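Local coordinates for protein esterase (PDB 3DOH) that acts as a thermostable esterase, probably hydrolysing carboxylic esters, with an alpha/beta-hydrolase domain joined to an immunoglobulin-like one, at residues 307-318 and 339-349; 221-231 and 272-280. All coordinates share one frame; numbering follows the deposited sequence.

Interaction 1 (307-318 and 339-349); sequences KDIPIWVFHAED and GKVRYTEYEKG. With SO4 (sulfate ion), chain D.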
loop_
_atom_site.group_PDB
_atom_site.type_symbol
_atom_site.label_atom_id
_atom_site.label_comp_id
_atom_site.label_asym_id
_atom_site.label_seq_id
_atom_site.Cartn_x
_atom_site.Cartn_y
_atom_site.Cartn_z
ATOM N N LYS A 307 -37.059 -33.378 -25.914
ATOM C CA LYS A 307 -38.120 -32.460 -25.547
ATOM C C LYS A 307 -38.556 -32.609 -24.061
ATOM O O LYS A 307 -38.841 -31.628 -23.395
ATOM C CB LYS A 307 -39.303 -32.615 -26.521
ATOM C CG LYS A 307 -40.609 -31.885 -26.082
ATOM C CD LYS A 307 -41.544 -31.533 -27.238
ATOM C CE LYS A 307 -42.134 -32.765 -27.944
ATOM N NZ LYS A 307 -42.940 -33.695 -27.072
ATOM N N ASP A 308 -38.581 -33.830 -23.540
ATOM C CA ASP A 308 -39.106 -34.083 -22.196
ATOM C C ASP A 308 -38.071 -34.240 -21.111
ATOM O O ASP A 308 -38.462 -34.410 -19.960
ATOM C CB ASP A 308 -39.961 -35.352 -22.153
ATOM C CG ASP A 308 -41.253 -35.219 -22.905
ATOM O OD1 ASP A 308 -41.935 -36.270 -23.036
ATOM O OD2 ASP A 308 -41.592 -34.089 -23.364
ATOM N N ILE A 309 -36.786 -34.201 -21.453
ATOM C CA ILE A 309 -35.727 -34.253 -20.446
ATOM C C ILE A 309 -35.437 -32.880 -19.810
ATOM O O ILE A 309 -35.090 -31.931 -20.513
ATOM C CB ILE A 309 -34.457 -34.869 -21.039
ATOM C CG1 ILE A 309 -34.815 -36.207 -21.696
ATOM C CG2 ILE A 309 -33.394 -35.058 -19.960
ATOM C CD1 ILE A 309 -33.671 -36.869 -22.441
ATOM N N PRO A 310 -35.628 -32.740 -18.483
ATOM C CA PRO A 310 -35.191 -31.466 -17.832
ATOM C C PRO A 310 -33.688 -31.193 -18.019
ATOM O O PRO A 310 -32.855 -32.058 -17.752
ATOM C CB PRO A 310 -35.533 -31.673 -16.340
ATOM C CG PRO A 310 -36.627 -32.774 -16.333
ATOM C CD PRO A 310 -36.277 -33.668 -17.531
ATOM N N ILE A 311 -33.352 -29.995 -18.495
ATOM C CA ILE A 311 -31.982 -29.692 -18.870
ATOM C C ILE A 311 -31.655 -28.298 -18.379
ATOM O O ILE A 311 -32.394 -27.370 -18.637
ATOM C CB ILE A 311 -31.819 -29.737 -20.441
ATOM C CG1 ILE A 311 -32.036 -31.174 -20.951
ATOM C CG2 ILE A 311 -30.459 -29.173 -20.881
ATOM C CD1 ILE A 311 -32.009 -31.359 -22.462
ATOM N N TRP A 312 -30.532 -28.124 -17.690
ATOM C CA TRP A 312 -30.130 -26.785 -17.281
ATOM C C TRP A 312 -28.745 -26.549 -17.868
ATOM O O TRP A 312 -27.751 -27.127 -17.429
ATOM C CB TRP A 312 -30.172 -26.642 -15.765
ATOM C CG TRP A 312 -29.947 -25.260 -15.266
ATOM C CD1 TRP A 312 -29.360 -24.237 -15.938
ATOM C CD2 TRP A 312 -30.253 -24.751 -13.956
ATOM N NE1 TRP A 312 -29.299 -23.114 -15.145
ATOM C CE2 TRP A 312 -29.845 -23.403 -13.925
ATOM C CE3 TRP A 312 -30.842 -25.304 -12.811
ATOM C CZ2 TRP A 312 -30.007 -22.592 -12.793
ATOM C CZ3 TRP A 312 -31.004 -24.499 -11.676
ATOM C CH2 TRP A 312 -30.584 -23.163 -11.678
ATOM N N VAL A 313 -28.712 -25.722 -18.905
ATOM C CA VAL A 313 -27.499 -25.378 -19.623
ATOM C C VAL A 313 -26.747 -24.203 -18.946
ATOM O O VAL A 313 -27.360 -23.281 -18.407
ATOM C CB VAL A 313 -27.885 -24.975 -21.048
ATOM C CG1 VAL A 313 -26.651 -24.735 -21.925
ATOM C CG2 VAL A 313 -28.770 -26.029 -21.668
ATOM N N PHE A 314 -25.420 -24.247 -18.973
ATOM C CA PHE A 314 -24.569 -23.203 -18.414
ATOM C C PHE A 314 -23.469 -22.920 -19.461
ATOM O O PHE A 314 -22.974 -23.868 -20.125
ATOM C CB PHE A 314 -23.922 -23.663 -17.083
ATOM C CG PHE A 314 -24.891 -23.829 -15.934
ATOM C CD1 PHE A 314 -25.654 -24.993 -15.798
ATOM C CD2 PHE A 314 -25.051 -22.819 -14.978
ATOM C CE1 PHE A 314 -26.570 -25.135 -14.705
ATOM C CE2 PHE A 314 -25.968 -22.970 -13.887
ATOM C CZ PHE A 314 -26.717 -24.116 -13.756
ATOM N N HIS A 315 -23.084 -21.643 -19.615
ATOM C CA HIS A 315 -22.034 -21.224 -20.546
ATOM C C HIS A 315 -21.670 -19.793 -20.148
ATOM O O HIS A 315 -22.480 -19.087 -19.567
ATOM C CB HIS A 315 -22.593 -21.219 -21.972
ATOM C CG HIS A 315 -21.590 -21.563 -23.031
ATOM N ND1 HIS A 315 -20.394 -20.890 -23.179
ATOM C CD2 HIS A 315 -21.631 -22.480 -24.025
ATOM C CE1 HIS A 315 -19.732 -21.400 -24.199
ATOM N NE2 HIS A 315 -20.470 -22.352 -24.739
ATOM N N ALA A 316 -20.462 -19.339 -20.447
ATOM C CA ALA A 316 -20.142 -17.937 -20.191
ATOM C C ALA A 316 -20.130 -17.248 -21.523
ATOM O O ALA A 316 -19.565 -17.779 -22.501
ATOM C CB ALA A 316 -18.809 -17.787 -19.518
ATOM N N GLU A 317 -20.738 -16.053 -21.540
ATOM C CA GLU A 317 -20.848 -15.214 -22.736
ATOM C C GLU A 317 -19.537 -15.034 -23.505
ATOM O O GLU A 317 -19.514 -15.089 -24.742
ATOM C CB GLU A 317 -21.376 -13.854 -22.338
ATOM C CG GLU A 317 -21.712 -12.991 -23.536
ATOM C CD GLU A 317 -20.501 -12.251 -24.077
ATOM O OE1 GLU A 317 -19.460 -12.188 -23.389
ATOM O OE2 GLU A 317 -20.576 -11.742 -25.199
ATOM N N ASP A 318 -18.462 -14.798 -22.756
ATOM C CA ASP A 318 -17.143 -14.570 -23.329
ATOM C C ASP A 318 -16.236 -15.784 -23.287
ATOM O O ASP A 318 -15.028 -15.597 -23.195
ATOM C CB ASP A 318 -16.427 -13.416 -22.606
ATOM C CG ASP A 318 -16.506 -13.527 -21.107
ATOM O OD1 ASP A 318 -17.149 -14.462 -20.574
ATOM O OD2 ASP A 318 -15.946 -12.661 -20.440
ATOM N N GLY A 339 -39.771 -27.535 -24.516
ATOM C CA GLY A 339 -38.818 -27.069 -23.515
ATOM C C GLY A 339 -38.451 -28.045 -22.402
ATOM O O GLY A 339 -37.813 -29.072 -22.636
ATOM N N LYS A 340 -38.868 -27.706 -21.185
ATOM C CA LYS A 340 -38.255 -28.167 -19.912
ATOM C C LYS A 340 -36.720 -27.907 -19.942
ATOM O O LYS A 340 -35.914 -28.836 -19.754
ATOM C CB LYS A 340 -38.588 -29.636 -19.612
ATOM C CG LYS A 340 -40.075 -30.007 -19.840
ATOM C CD LYS A 340 -40.338 -31.515 -19.654
ATOM C CE LYS A 340 -40.562 -31.941 -18.164
ATOM N NZ LYS A 340 -40.685 -33.449 -18.003
ATOM N N VAL A 341 -36.351 -26.631 -20.174
ATOM C CA VAL A 341 -34.965 -26.166 -20.264
ATOM C C VAL A 341 -34.761 -24.917 -19.419
ATOM O O VAL A 341 -35.546 -23.989 -19.536
ATOM C CB VAL A 341 -34.553 -25.848 -21.733
ATOM C CG1 VAL A 341 -35.343 -24.672 -22.290
ATOM C CG2 VAL A 341 -33.067 -25.582 -21.836
ATOM N N ARG A 342 -33.716 -24.899 -18.578
ATOM C CA ARG A 342 -33.174 -23.675 -17.957
ATOM C C ARG A 342 -31.799 -23.314 -18.530
ATOM O O ARG A 342 -31.079 -24.153 -19.107
ATOM C CB ARG A 342 -33.014 -23.812 -16.454
ATOM C CG ARG A 342 -34.268 -24.115 -15.681
ATOM C CD ARG A 342 -33.931 -24.264 -14.210
ATOM N NE ARG A 342 -35.170 -24.383 -13.475
ATOM C CZ ARG A 342 -35.331 -24.103 -12.177
ATOM N NH1 ARG A 342 -34.306 -23.678 -11.425
ATOM N NH2 ARG A 342 -36.548 -24.255 -11.636
ATOM N N TYR A 343 -31.441 -22.047 -18.342
ATOM C CA TYR A 343 -30.265 -21.464 -18.934
ATOM C C TYR A 343 -29.829 -20.260 -18.146
ATOM O O TYR A 343 -30.547 -19.249 -18.071
ATOM C CB TYR A 343 -30.517 -21.041 -20.386
ATOM C CG TYR A 343 -29.280 -20.593 -21.102
ATOM C CD1 TYR A 343 -28.115 -21.382 -21.111
ATOM C CD2 TYR A 343 -29.269 -19.400 -21.785
ATOM C CE1 TYR A 343 -26.964 -20.948 -21.767
ATOM C CE2 TYR A 343 -28.151 -18.962 -22.461
ATOM C CZ TYR A 343 -26.998 -19.715 -22.465
ATOM O OH TYR A 343 -25.874 -19.219 -23.160
ATOM N N THR A 344 -28.643 -20.411 -17.561
ATOM C CA THR A 344 -27.893 -19.381 -16.911
ATOM C C THR A 344 -26.688 -19.138 -17.817
ATOM O O THR A 344 -25.901 -20.056 -18.033
ATOM C CB THR A 344 -27.401 -19.927 -15.573
ATOM O OG1 THR A 344 -28.528 -20.365 -14.818
ATOM C CG2 THR A 344 -26.650 -18.870 -14.786
ATOM N N GLU A 345 -26.551 -17.923 -18.356
ATOM C CA GLU A 345 -25.380 -17.541 -19.142
ATOM C C GLU A 345 -24.635 -16.442 -18.436
ATOM O O GLU A 345 -25.095 -15.287 -18.405
ATOM C CB GLU A 345 -25.770 -17.055 -20.515
ATOM C CG GLU A 345 -24.596 -16.694 -21.411
ATOM C CD GLU A 345 -25.038 -16.044 -22.732
ATOM O OE1 GLU A 345 -25.847 -16.642 -23.479
ATOM O OE2 GLU A 345 -24.587 -14.914 -23.026
ATOM N N TYR A 346 -23.488 -16.807 -17.877
ATOM C CA TYR A 346 -22.591 -15.881 -17.210
ATOM C C TYR A 346 -22.154 -14.693 -18.095
ATOM O O TYR A 346 -21.495 -14.887 -19.125
ATOM C CB TYR A 346 -21.354 -16.638 -16.671
ATOM C CG TYR A 346 -21.691 -17.760 -15.710
ATOM C CD1 TYR A 346 -22.177 -17.472 -14.434
ATOM C CD2 TYR A 346 -21.528 -19.102 -16.074
ATOM C CE1 TYR A 346 -22.512 -18.479 -13.528
ATOM C CE2 TYR A 346 -21.849 -20.138 -15.177
ATOM C CZ TYR A 346 -22.343 -19.804 -13.897
ATOM O OH TYR A 346 -22.683 -20.771 -12.988
ATOM N N GLU A 347 -22.539 -13.482 -17.670
ATOM C CA GLU A 347 -22.165 -12.221 -18.331
ATOM C C GLU A 347 -20.654 -12.060 -18.568
ATOM O O GLU A 347 -19.835 -12.432 -17.710
ATOM C CB GLU A 347 -22.569 -11.029 -17.472
ATOM C CG GLU A 347 -24.012 -10.682 -17.419
ATOM C CD GLU A 347 -24.227 -9.431 -16.521
ATOM O OE1 GLU A 347 -24.173 -9.596 -15.268
ATOM O OE2 GLU A 347 -24.428 -8.290 -17.068
ATOM N N LYS A 348 -20.326 -11.439 -19.704
ATOM C CA LYS A 348 -18.966 -10.973 -20.012
ATOM C C LYS A 348 -18.344 -10.318 -18.809
ATOM O O LYS A 348 -18.971 -9.470 -18.183
ATOM C CB LYS A 348 -19.003 -9.949 -21.136
ATOM C CG LYS A 348 -17.633 -9.356 -21.475
ATOM C CD LYS A 348 -17.604 -8.700 -22.840
ATOM C CE LYS A 348 -16.218 -8.174 -23.115
ATOM N NZ LYS A 348 -15.338 -9.274 -23.555
ATOM N N GLY A 349 -17.121 -10.712 -18.477
ATOM C CA GLY A 349 -16.470 -10.176 -17.295
ATOM C C GLY A 349 -16.760 -10.861 -15.954
ATOM O O GLY A 349 -15.932 -10.784 -15.030
HETATM S S SO4 D . -22.943 -9.474 -21.916
HETATM O O1 SO4 D . -24.220 -9.035 -21.286
HETATM O O2 SO4 D . -22.862 -9.446 -23.365
HETATM O O3 SO4 D . -22.630 -10.828 -21.443
HETATM O O4 SO4 D . -21.912 -8.507 -21.554
#
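Trp312 and Arg342, paired on adjacent parallel strands, illustrate how one indole can fasten a strand to its neighbour. The aliphatic part of Arg342 lies over one indole face, its CB 3.7 Å from the centroid of the five-membered ring of Trp312 in a CH-pi contact. Its extended chain carries NH1 on to Trp312 CZ3, with the guanidinium turned 57° from the ring plane, so the two flat groups do not stack. Phe314 CZ covers the rim of the opposite indole face. With CG of Trp312 anti to the backbone nitrogen (chi1 -172°), the ring edge reaches Thr344, and NE1 donates in the ring plane to Thr344 OG1 at 2.9 Å. On the other side of the sheet, Val313 CB packs against Tyr343 CD1 at 3.6 Å. Tyr343 OH donates to Glu345 OE1 (2.6 Å), and Arg328 forms a salt bridge with the second oxygen of that carboxylate.

Between the strands runs a parallel backbone ladder, regular from Ile311 N on Lys340 O to Thr344 N on Val313 O; it is looser around His315, where Tyr346 N bonds only weakly to His315 O, and Glu317 N on Tyr346 O closes it. Past the strands, Gly349 N, at the N-cap of helix 350-353, donates to Asp318 OD2 at 3.0 Å. Lys348 N donates to O3 of a sulfate, probably from the crystallisation liquor, that Arg207 of the second subunit also holds.

The pair belongs to a beta-alpha-beta unit whose helix 325-336 packs on Val313 and Tyr343, while helix 369-376 covers Trp312 and Phe314. Strand 290-294 flanks 311-316, and 341-346 is outermost in the sheet within this chain.

Interaction 2 (221-231 and 272-280); sequences CPPNSSWSTLF and MGGYGTWTA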
loop_
_atom_site.group_PDB
_atom_site.type_symbol
_atom_site.label_atom_id
_atom_site.label_comp_id
_atom_site.label_asym_id
_atom_site.label_seq_id
_atom_site.Cartn_x
_atom_site.Cartn_y
_atom_site.Cartn_z
ATOM N N CYS A 221 -11.687 -40.640 -20.521
ATOM C CA CYS A 221 -11.569 -40.850 -21.959
ATOM C C CYS A 221 -10.144 -40.594 -22.438
ATOM O O CYS A 221 -9.428 -39.767 -21.874
ATOM C CB CYS A 221 -12.548 -39.949 -22.714
ATOM S SG CYS A 221 -12.013 -39.496 -24.381
ATOM N N PRO A 222 -9.739 -41.309 -23.484
ATOM C CA PRO A 222 -8.337 -41.706 -23.649
ATOM C C PRO A 222 -7.640 -40.884 -24.727
ATOM O O PRO A 222 -8.254 -40.548 -25.740
ATOM C CB PRO A 222 -8.443 -43.168 -24.087
ATOM C CG PRO A 222 -9.761 -43.256 -24.770
ATOM C CD PRO A 222 -10.668 -42.311 -24.035
ATOM N N PRO A 223 -6.368 -40.568 -24.507
ATOM C CA PRO A 223 -5.870 -39.201 -24.693
ATOM C C PRO A 223 -6.099 -38.704 -26.117
ATOM O O PRO A 223 -6.093 -37.496 -26.356
ATOM C CB PRO A 223 -4.372 -39.339 -24.419
ATOM C CG PRO A 223 -4.271 -40.492 -23.484
ATOM C CD PRO A 223 -5.359 -41.446 -23.891
ATOM N N ASN A 224 -6.298 -39.631 -27.048
ATOM C CA ASN A 224 -6.409 -39.286 -28.461
ATOM C C ASN A 224 -7.794 -39.588 -29.020
ATOM O O ASN A 224 -7.950 -39.839 -30.216
ATOM C CB ASN A 224 -5.341 -40.018 -29.275
ATOM C CG ASN A 224 -4.105 -39.171 -29.513
ATOM O OD1 ASN A 224 -3.036 -39.447 -28.971
ATOM N ND2 ASN A 224 -4.250 -38.131 -30.326
ATOM N N SER A 225 -8.798 -39.561 -28.149
ATOM C CA SER A 225 -10.185 -39.439 -28.581
ATOM C C SER A 225 -10.959 -38.474 -27.689
ATOM O O SER A 225 -10.406 -37.490 -27.198
ATOM C CB SER A 225 -10.866 -40.810 -28.589
ATOM O OG SER A 225 -12.115 -40.754 -29.256
ATOM N N SER A 226 -12.241 -38.762 -27.486
ATOM C CA SER A 226 -13.157 -37.800 -26.886
ATOM C C SER A 226 -14.609 -38.229 -27.072
ATOM O O SER A 226 -14.930 -38.978 -27.995
ATOM C CB SER A 226 -12.939 -36.408 -27.484
ATOM O OG SER A 226 -13.467 -36.330 -28.798
ATOM N N TRP A 227 -15.480 -37.751 -26.190
ATOM C CA TRP A 227 -16.744 -38.448 -25.896
ATOM C C TRP A 227 -17.624 -38.503 -27.147
ATOM O O TRP A 227 -18.217 -39.525 -27.447
ATOM C CB TRP A 227 -17.523 -37.795 -24.743
ATOM C CG TRP A 227 -16.787 -37.596 -23.445
ATOM C CD1 TRP A 227 -16.428 -36.413 -22.893
ATOM C CD2 TRP A 227 -16.357 -38.607 -22.537
ATOM N NE1 TRP A 227 -15.790 -36.608 -21.710
ATOM C CE2 TRP A 227 -15.731 -37.952 -21.458
ATOM C CE3 TRP A 227 -16.439 -40.009 -22.526
ATOM C CZ2 TRP A 227 -15.181 -38.653 -20.361
ATOM C CZ3 TRP A 227 -15.896 -40.695 -21.452
ATOM C CH2 TRP A 227 -15.273 -40.010 -20.377
ATOM N N SER A 228 -17.695 -37.376 -27.847
ATOM C CA SER A 228 -18.405 -37.228 -29.103
ATOM C C SER A 228 -17.360 -37.073 -30.188
ATOM O O SER A 228 -16.204 -36.808 -29.876
ATOM C CB SER A 228 -19.279 -35.967 -29.080
ATOM O OG SER A 228 -18.539 -34.810 -29.438
ATOM N N THR A 229 -17.766 -37.238 -31.444
ATOM C CA THR A 229 -16.900 -36.937 -32.578
ATOM C C THR A 229 -16.543 -35.455 -32.627
ATOM O O THR A 229 -16.806 -34.774 -33.618
ATOM C CB THR A 229 -17.556 -37.341 -33.912
ATOM O OG1 THR A 229 -18.885 -36.808 -33.974
ATOM C CG2 THR A 229 -17.616 -38.856 -34.039
ATOM N N LEU A 230 -15.942 -34.965 -31.548
ATOM C CA LEU A 230 -15.454 -33.586 -31.490
ATOM C C LEU A 230 -14.029 -33.549 -32.044
ATOM O O LEU A 230 -13.789 -32.975 -33.117
ATOM C CB LEU A 230 -15.514 -33.055 -30.031
ATOM C CG LEU A 230 -14.940 -31.690 -29.577
ATOM C CD1 LEU A 230 -15.691 -30.511 -30.199
ATOM C CD2 LEU A 230 -14.952 -31.559 -28.055
ATOM N N PHE A 231 -13.116 -34.199 -31.311
ATOM C CA PHE A 231 -11.694 -34.324 -31.650
ATOM C C PHE A 231 -11.381 -35.465 -32.668
ATOM O O PHE A 231 -10.218 -35.693 -33.019
ATOM C CB PHE A 231 -10.856 -34.505 -30.365
ATOM C CG PHE A 231 -10.884 -33.314 -29.419
ATOM C CD1 PHE A 231 -11.667 -33.333 -28.275
ATOM C CD2 PHE A 231 -10.092 -32.182 -29.659
ATOM C CE1 PHE A 231 -11.683 -32.233 -27.386
ATOM C CE2 PHE A 231 -10.099 -31.076 -28.777
ATOM C CZ PHE A 231 -10.902 -31.104 -27.643
ATOM N N MET A 272 -15.570 -30.609 -23.522
ATOM C CA MET A 272 -15.654 -31.886 -24.276
ATOM C C MET A 272 -16.702 -32.795 -23.630
ATOM O O MET A 272 -17.438 -33.530 -24.310
ATOM C CB MET A 272 -14.271 -32.571 -24.361
ATOM C CG MET A 272 -14.189 -33.874 -25.179
ATOM S SD MET A 272 -12.672 -34.856 -24.881
ATOM C CE MET A 272 -12.909 -35.638 -23.264
ATOM N N GLY A 273 -16.797 -32.702 -22.308
ATOM C CA GLY A 273 -17.837 -33.422 -21.552
ATOM C C GLY A 273 -19.231 -32.815 -21.694
ATOM O O GLY A 273 -20.243 -33.483 -21.389
ATOM N N GLY A 274 -19.274 -31.539 -22.108
ATOM C CA GLY A 274 -20.524 -30.833 -22.367
ATOM C C GLY A 274 -21.124 -31.284 -23.679
ATOM O O GLY A 274 -22.292 -31.635 -23.743
ATOM N N TYR A 275 -20.324 -31.282 -24.734
ATOM C CA TYR A 275 -20.670 -31.980 -26.004
ATOM C C TYR A 275 -21.076 -33.412 -25.741
ATOM O O TYR A 275 -22.080 -33.886 -26.280
ATOM C CB TYR A 275 -19.489 -31.986 -26.990
ATOM C CG TYR A 275 -19.215 -30.661 -27.644
ATOM C CD1 TYR A 275 -19.754 -30.362 -28.902
ATOM C CD2 TYR A 275 -18.411 -29.711 -27.031
ATOM C CE1 TYR A 275 -19.491 -29.152 -29.537
ATOM C CE2 TYR A 275 -18.147 -28.498 -27.652
ATOM C CZ TYR A 275 -18.699 -28.235 -28.915
ATOM O OH TYR A 275 -18.486 -27.047 -29.539
ATOM N N GLY A 276 -20.276 -34.085 -24.903
ATOM C CA GLY A 276 -20.549 -35.456 -24.475
ATOM C C GLY A 276 -21.938 -35.631 -23.904
ATOM O O GLY A 276 -22.659 -36.584 -24.274
ATOM N N THR A 277 -22.318 -34.710 -23.014
ATOM C CA THR A 277 -23.611 -34.717 -22.351
ATOM C C THR A 277 -24.699 -34.504 -23.383
ATOM O O THR A 277 -25.679 -35.254 -23.404
ATOM C CB THR A 277 -23.668 -33.662 -21.190
ATOM O OG1 THR A 277 -22.634 -33.967 -20.256
ATOM C CG2 THR A 277 -25.036 -33.639 -20.456
ATOM N N TRP A 278 -24.551 -33.495 -24.240
ATOM C CA TRP A 278 -25.605 -33.224 -25.238
ATOM C C TRP A 278 -25.801 -34.449 -26.117
ATOM O O TRP A 278 -26.947 -34.783 -26.443
ATOM C CB TRP A 278 -25.258 -32.055 -26.148
ATOM C CG TRP A 278 -25.495 -30.735 -25.557
ATOM C CD1 TRP A 278 -24.543 -29.785 -25.257
ATOM C CD2 TRP A 278 -26.775 -30.155 -25.200
ATOM N NE1 TRP A 278 -25.151 -28.676 -24.737
ATOM C CE2 TRP A 278 -26.514 -28.866 -24.687
ATOM C CE3 TRP A 278 -28.111 -30.610 -25.254
ATOM C CZ2 TRP A 278 -27.536 -28.014 -24.233
ATOM C CZ3 TRP A 278 -29.136 -29.761 -24.798
ATOM C CH2 TRP A 278 -28.839 -28.477 -24.299
ATOM N N THR A 279 -24.681 -35.090 -26.513
ATOM C CA THR A 279 -24.696 -36.216 -27.433
ATOM C C THR A 279 -25.365 -37.417 -26.776
ATOM O O THR A 279 -26.259 -38.029 -27.360
ATOM C CB THR A 279 -23.260 -36.558 -27.954
ATOM O OG1 THR A 279 -22.732 -35.450 -28.717
ATOM C CG2 THR A 279 -23.258 -37.837 -28.831
ATOM N N ALA A 280 -24.926 -37.732 -25.556
ATOM C CA ALA A 280 -25.518 -38.799 -24.727
ATOM C C ALA A 280 -27.031 -38.757 -24.599
ATOM O O ALA A 280 -27.703 -39.763 -24.792
ATOM C CB ALA A 280 -24.911 -38.798 -23.360
HETATM O O HOH W 1 -16.755 -34.624 -27.042
#
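Met272 is unusual in threading one flexible side chain among Cys221, Ser226, Trp227, Leu230 and Phe231, so that a single residue supplies the largest share of the contact. It begins helix 272-283 and lies within the sequence that fits the nucleophile elbow (GxSxG) of alpha/beta hydrolases, next to Ser271, the probable nucleophile. Loop 221-231 therefore packs against the start of the helix that follows this serine.

The sulfur makes oblique Met-aromatic contacts with Trp227, 5.0 Å from SD to the centroid of its five-membered ring, and with the less well ordered Phe231. A turn about the CG-SD bond of Met272 (chi3 75°) swings CE to 3.4 Å from Trp227 NE1. Phe231 turns its ring edge to CG of the methionine, and its ring also forms a cation-pi contact with Arg186.

Trp227 meets the first helical turn along one edge: CD1 lies 3.4 Å from Met272 O. Having no side chain, Gly276 lets the tryptophan come close to the helix backbone, with Trp227 CB 3.8 Å from Gly276 CA; Gly273 CA also lies near the ring. The indole nitrogen is hydrogen-bonded to His181 O, which helps to hold the ring's rotation.

One turn along, Leu230 CD1 stands over the centre of the Tyr275 ring, 3.9 Å from its centroid and 8° off the normal, a clear CH-pi contact. Farther on, Ser228 CB touches Thr279 OG1; the hydroxyls of these two residues bond to the backbone oxygens of Pro237 and Phe238 respectively.

The loop is itself braced by Ser226 OG, which donates to Ser228 O. A water joins the two backbones, accepting from Ser228 N and donating to Met272 O, each at 3.0 Å.

Interaction 2 closes along the chain before interaction 1 opens, and both belong to the alpha/beta-hydrolase part of the protein, with centres about 19 Å apart. They meet through helix 272-283: while its first turns face loop 221-231, Trp278 points to the sheet and packs on Ile311 and Val313, its CZ2 lying 3.5 Å from Val313 CG2. In the sheet, strand 264-270, which leads into that helix, is separated from the pair 311-316/341-346 by strand 290-294. The arrangement is consistent with a Ser-His-Asp triad in which the elbow that runs into interaction 2 would provide Ser271, the loop following strand 311-316 Asp319, and a later loop His359.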